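Local coordinates for uncharacterized protein (PDB 2PD2), which is of unknown function but belongs to the DsrE/DsrF-like family, whose better-known members take part in sulfur transfer, at residues A[33-44]-A[63-74]. Residues are numbered along the deposited sequence; the frame is centred on the assembly and turned at random.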
loop_
_atom_site.group_PDB
_atom_site.type_symbol
_atom_site.label_atom_id
_atom_site.label_comp_id
_atom_site.label_asym_id
_atom_site.label_seq_id
_atom_site.Cartn_x
_atom_site.Cartn_y
_atom_site.Cartn_z
ATOM N N GLU A 33 -8.290 13.585 0.038
ATOM C CA GLU A 33 -9.077 13.013 1.123
ATOM C C GLU A 33 -8.187 11.968 1.784
ATOM O O GLU A 33 -7.688 11.058 1.124
ATOM C CB GLU A 33 -10.347 12.316 0.626
ATOM C CG GLU A 33 -11.091 11.624 1.772
ATOM C CD GLU A 33 -12.347 10.887 1.330
ATOM O OE1 GLU A 33 -13.011 11.345 0.381
ATOM O OE2 GLU A 33 -12.682 9.859 1.951
ATOM N N VAL A 34 -7.976 12.103 3.081
ATOM C CA VAL A 34 -7.138 11.155 3.793
ATOM C C VAL A 34 -8.000 10.286 4.689
ATOM O O VAL A 34 -8.713 10.791 5.559
ATOM C CB VAL A 34 -6.090 11.867 4.661
ATOM C CG1 VAL A 34 -5.160 10.832 5.288
ATOM C CG2 VAL A 34 -5.298 12.861 3.817
ATOM N N VAL A 35 -7.924 8.981 4.474
ATOM C CA VAL A 35 -8.692 8.017 5.257
ATOM C C VAL A 35 -7.789 7.246 6.222
ATOM O O VAL A 35 -6.892 6.513 5.794
ATOM C CB VAL A 35 -9.385 6.989 4.335
ATOM C CG1 VAL A 35 -10.110 5.929 5.178
ATOM C CG2 VAL A 35 -10.353 7.699 3.397
ATOM N N LEU A 36 -8.024 7.410 7.521
ATOM C CA LEU A 36 -7.230 6.688 8.509
ATOM C C LEU A 36 -8.029 5.537 9.112
ATOM O O LEU A 36 -9.162 5.727 9.565
ATOM C CB LEU A 36 -6.747 7.629 9.616
ATOM C CG LEU A 36 -5.844 8.792 9.172
ATOM C CD1 LEU A 36 -6.703 9.949 8.662
ATOM C CD2 LEU A 36 -5.001 9.261 10.339
ATOM N N HIS A 37 -7.448 4.336 9.084
ATOM C CA HIS A 37 -8.101 3.173 9.655
ATOM C C HIS A 37 -7.115 2.275 10.387
ATOM O O HIS A 37 -5.916 2.581 10.466
ATOM C CB HIS A 37 -8.904 2.394 8.594
ATOM C CG HIS A 37 -8.075 1.763 7.516
ATOM N ND1 HIS A 37 -8.038 0.401 7.316
ATOM C CD2 HIS A 37 -7.314 2.308 6.536
ATOM C CE1 HIS A 37 -7.290 0.131 6.262
ATOM N NE2 HIS A 37 -6.843 1.271 5.768
ATOM N N GLN A 38 -7.618 1.171 10.928
ATOM C CA GLN A 38 -6.796 0.275 11.734
ATOM C C GLN A 38 -6.197 1.127 12.867
ATOM O O GLN A 38 -6.844 2.053 13.344
ATOM C CB GLN A 38 -5.688 -0.383 10.908
ATOM C CG GLN A 38 -6.193 -1.339 9.829
ATOM C CD GLN A 38 -5.094 -2.241 9.281
ATOM O OE1 GLN A 38 -3.907 -2.016 9.530
ATOM N NE2 GLN A 38 -5.487 -3.267 8.527
ATOM N N SER A 39 -4.969 0.847 13.284
ATOM C CA SER A 39 -4.373 1.588 14.395
ATOM C C SER A 39 -4.115 3.066 14.148
ATOM O O SER A 39 -4.007 3.851 15.092
ATOM C CB SER A 39 -3.068 0.921 14.844
ATOM O OG SER A 39 -2.067 1.037 13.852
ATOM N N ALA A 40 -4.023 3.460 12.884
ATOM C CA ALA A 40 -3.753 4.856 12.569
ATOM C C ALA A 40 -4.857 5.796 13.067
ATOM O O ALA A 40 -4.635 6.995 13.222
ATOM C CB ALA A 40 -3.539 5.021 11.052
ATOM N N ILE A 41 -6.043 5.255 13.332
ATOM C CA ILE A 41 -7.151 6.085 13.808
ATOM C C ILE A 41 -6.759 6.856 15.078
ATOM O O ILE A 41 -7.275 7.944 15.345
ATOM C CB ILE A 41 -8.409 5.224 14.116
ATOM C CG1 ILE A 41 -9.618 6.123 14.376
ATOM C CG2 ILE A 41 -8.162 4.350 15.344
ATOM C CD1 ILE A 41 -10.088 6.879 13.150
ATOM N N LYS A 42 -5.836 6.297 15.853
ATOM C CA LYS A 42 -5.416 6.941 17.089
ATOM C C LYS A 42 -4.804 8.316 16.859
ATOM O O LYS A 42 -4.769 9.145 17.767
ATOM C CB LYS A 42 -4.435 6.046 17.848
ATOM C CG LYS A 42 -5.076 4.774 18.384
ATOM C CD LYS A 42 -4.092 3.933 19.182
ATOM C CE LYS A 42 -2.993 3.356 18.307
ATOM N NZ LYS A 42 -2.015 2.576 19.128
ATOM N N ALA A 43 -4.336 8.565 15.641
ATOM C CA ALA A 43 -3.739 9.851 15.334
ATOM C C ALA A 43 -4.782 10.961 15.321
ATOM O O ALA A 43 -4.428 12.137 15.353
ATOM C CB ALA A 43 -3.012 9.798 13.986
ATOM N N LEU A 44 -6.064 10.600 15.280
ATOM C CA LEU A 44 -7.120 11.614 15.262
ATOM C C LEU A 44 -7.640 11.969 16.657
ATOM O O LEU A 44 -8.628 12.688 16.792
ATOM C CB LEU A 44 -8.295 11.160 14.378
ATOM C CG LEU A 44 -7.948 10.829 12.924
ATOM C CD1 LEU A 44 -9.211 10.479 12.160
ATOM C CD2 LEU A 44 -7.246 12.010 12.279
ATOM N N LEU A 63 -9.588 16.914 3.203
ATOM C CA LEU A 63 -10.626 16.175 3.919
ATOM C C LEU A 63 -10.011 15.055 4.753
ATOM O O LEU A 63 -9.384 14.138 4.206
ATOM C CB LEU A 63 -11.636 15.580 2.922
ATOM C CG LEU A 63 -12.791 14.747 3.493
ATOM C CD1 LEU A 63 -13.599 15.596 4.488
ATOM C CD2 LEU A 63 -13.689 14.262 2.349
ATOM N N ILE A 64 -10.184 15.132 6.070
ATOM C CA ILE A 64 -9.640 14.122 6.981
ATOM C C ILE A 64 -10.769 13.201 7.422
ATOM O O ILE A 64 -11.735 13.646 8.037
ATOM C CB ILE A 64 -8.992 14.765 8.231
ATOM C CG1 ILE A 64 -7.896 15.753 7.811
ATOM C CG2 ILE A 64 -8.410 13.679 9.126
ATOM C CD1 ILE A 64 -6.790 15.138 6.937
ATOM N N VAL A 65 -10.632 11.912 7.118
ATOM C CA VAL A 65 -11.666 10.932 7.429
ATOM C C VAL A 65 -11.207 9.783 8.325
ATOM O O VAL A 65 -10.157 9.183 8.097
ATOM C CB VAL A 65 -12.239 10.342 6.107
ATOM C CG1 VAL A 65 -13.173 9.187 6.394
ATOM C CG2 VAL A 65 -12.976 11.429 5.337
ATOM N N GLY A 66 -12.011 9.475 9.339
ATOM C CA GLY A 66 -11.684 8.386 10.245
ATOM C C GLY A 66 -12.640 7.214 10.083
ATOM O O GLY A 66 -13.836 7.406 9.852
ATOM N N CYS A 67 -12.114 5.997 10.205
ATOM C CA CYS A 67 -12.915 4.781 10.069
ATOM C C CYS A 67 -13.674 4.427 11.351
ATOM O O CYS A 67 -13.069 4.260 12.409
ATOM C CB CYS A 67 -12.009 3.608 9.673
ATOM S SG CYS A 67 -12.800 1.981 9.780
ATOM N N GLU A 68 -14.996 4.304 11.246
ATOM C CA GLU A 68 -15.845 3.962 12.394
ATOM C C GLU A 68 -15.499 2.585 12.961
ATOM O O GLU A 68 -15.445 2.408 14.176
ATOM C CB GLU A 68 -17.322 3.999 11.984
ATOM C CG GLU A 68 -18.310 3.473 13.023
ATOM C CD GLU A 68 -18.456 4.384 14.223
ATOM O OE1 GLU A 68 -18.683 5.596 14.030
ATOM O OE2 GLU A 68 -18.356 3.886 15.365
ATOM N N ASN A 69 -15.274 1.607 12.087
ATOM C CA ASN A 69 -14.918 0.268 12.554
ATOM C C ASN A 69 -13.657 0.331 13.399
ATOM O O ASN A 69 -13.552 -0.330 14.434
ATOM C CB ASN A 69 -14.678 -0.691 11.383
ATOM C CG ASN A 69 -15.961 -1.110 10.700
ATOM O OD1 ASN A 69 -16.970 -1.384 11.359
ATOM N ND2 ASN A 69 -15.930 -1.183 9.376
ATOM N N SER A 70 -12.699 1.133 12.947
ATOM C CA SER A 70 -11.428 1.284 13.648
ATOM C C SER A 70 -11.600 2.055 14.956
ATOM O O SER A 70 -10.975 1.724 15.964
ATOM C CB SER A 70 -10.421 1.982 12.734
ATOM O OG SER A 70 -10.205 1.209 11.565
ATOM N N ILE A 71 -12.435 3.091 14.938
ATOM C CA ILE A 71 -12.697 3.854 16.157
ATOM C C ILE A 71 -13.246 2.887 17.205
ATOM O O ILE A 71 -12.824 2.912 18.358
ATOM C CB ILE A 71 -13.737 4.972 15.912
ATOM C CG1 ILE A 71 -13.103 6.090 15.088
ATOM C CG2 ILE A 71 -14.274 5.508 17.246
ATOM C CD1 ILE A 71 -14.093 7.147 14.647
ATOM N N ARG A 72 -14.176 2.026 16.793
ATOM C CA ARG A 72 -14.789 1.055 17.704
ATOM C C ARG A 72 -13.827 -0.005 18.229
ATOM O O ARG A 72 -13.829 -0.310 19.420
ATOM C CB ARG A 72 -15.976 0.362 17.029
ATOM C CG ARG A 72 -17.154 1.280 16.733
ATOM C CD ARG A 72 -18.288 0.519 16.052
ATOM N NE ARG A 72 -19.446 1.368 15.777
ATOM C CZ ARG A 72 -20.595 0.927 15.273
ATOM N NH1 ARG A 72 -20.746 -0.359 14.985
ATOM N NH2 ARG A 72 -21.597 1.770 15.058
ATOM N N SER A 73 -13.011 -0.573 17.347
ATOM C CA SER A 73 -12.061 -1.599 17.764
ATOM C C SER A 73 -10.939 -1.046 18.653
ATOM O O SER A 73 -10.319 -1.791 19.407
ATOM C CB SER A 73 -11.465 -2.303 16.538
ATOM O OG SER A 73 -10.749 -1.396 15.719
ATOM N N GLN A 74 -10.677 0.254 18.562
ATOM C CA GLN A 74 -9.643 0.880 19.385
ATOM C C GLN A 74 -10.268 1.463 20.654
ATOM O O GLN A 74 -9.606 2.157 21.426
ATOM C CB GLN A 74 -8.938 1.994 18.605
ATOM C CG GLN A 74 -8.001 1.512 17.495
ATOM C CD GLN A 74 -6.796 0.776 18.038
ATOM O OE1 GLN A 74 -6.245 1.145 19.078
ATOM N NE2 GLN A 74 -6.368 -0.259 17.331
HETATM O O HOH W 1 -3.897 0.401 20.208
#
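Ile41 drives its side chain into the corner between strand 63-67 and the helix 68-73 that follows it. With CG1 anti to the backbone N (chi1 -170°), the longer branch reaches inward: CD1 settles 3.6 Å from Gly66 CA, while CG1 meets Ile71 CG1 at 3.6 Å, the two isoleucines crossing almost at right angles. CG2 touches Gln74 CG as the two side chains slide past each other in opposite directions. Leu44 CD1 lies over the same glycine, 3.8 Å from Gly66 CA, and Leu44 CD2 reaches Ile64 CG2 at 3.8 Å.

Upstream the strands 33-36 and 63-67 run parallel, joined by four backbone hydrogen bonds: Val34 N to Leu63 O, Val65 N to Val34 O, Leu36 N to Val65 O and Cys67 N to Leu36 O. On one face Val34 and Ile64 point the same way side by side; on the other the extended Glu33 lies along Leu63, its OE1 3.6 Å from Leu63 CD2. Where the strands end, Ser70 OG accepts from Gln38 N at 2.7 Å, a bent bond (140°), and Cys67, the N-cap residue, accepts from Ser70 N through its SG. Farther along, a water accepts from Lys42 NZ and donates to Gln74 OE1.

The two strands belong to a beta-alpha-beta unit completed by helix 51-59. Strand 2-7 pairs with the far edge of strand 31-36, and helix 91-100 packs on the face carrying Glu33 and Val35.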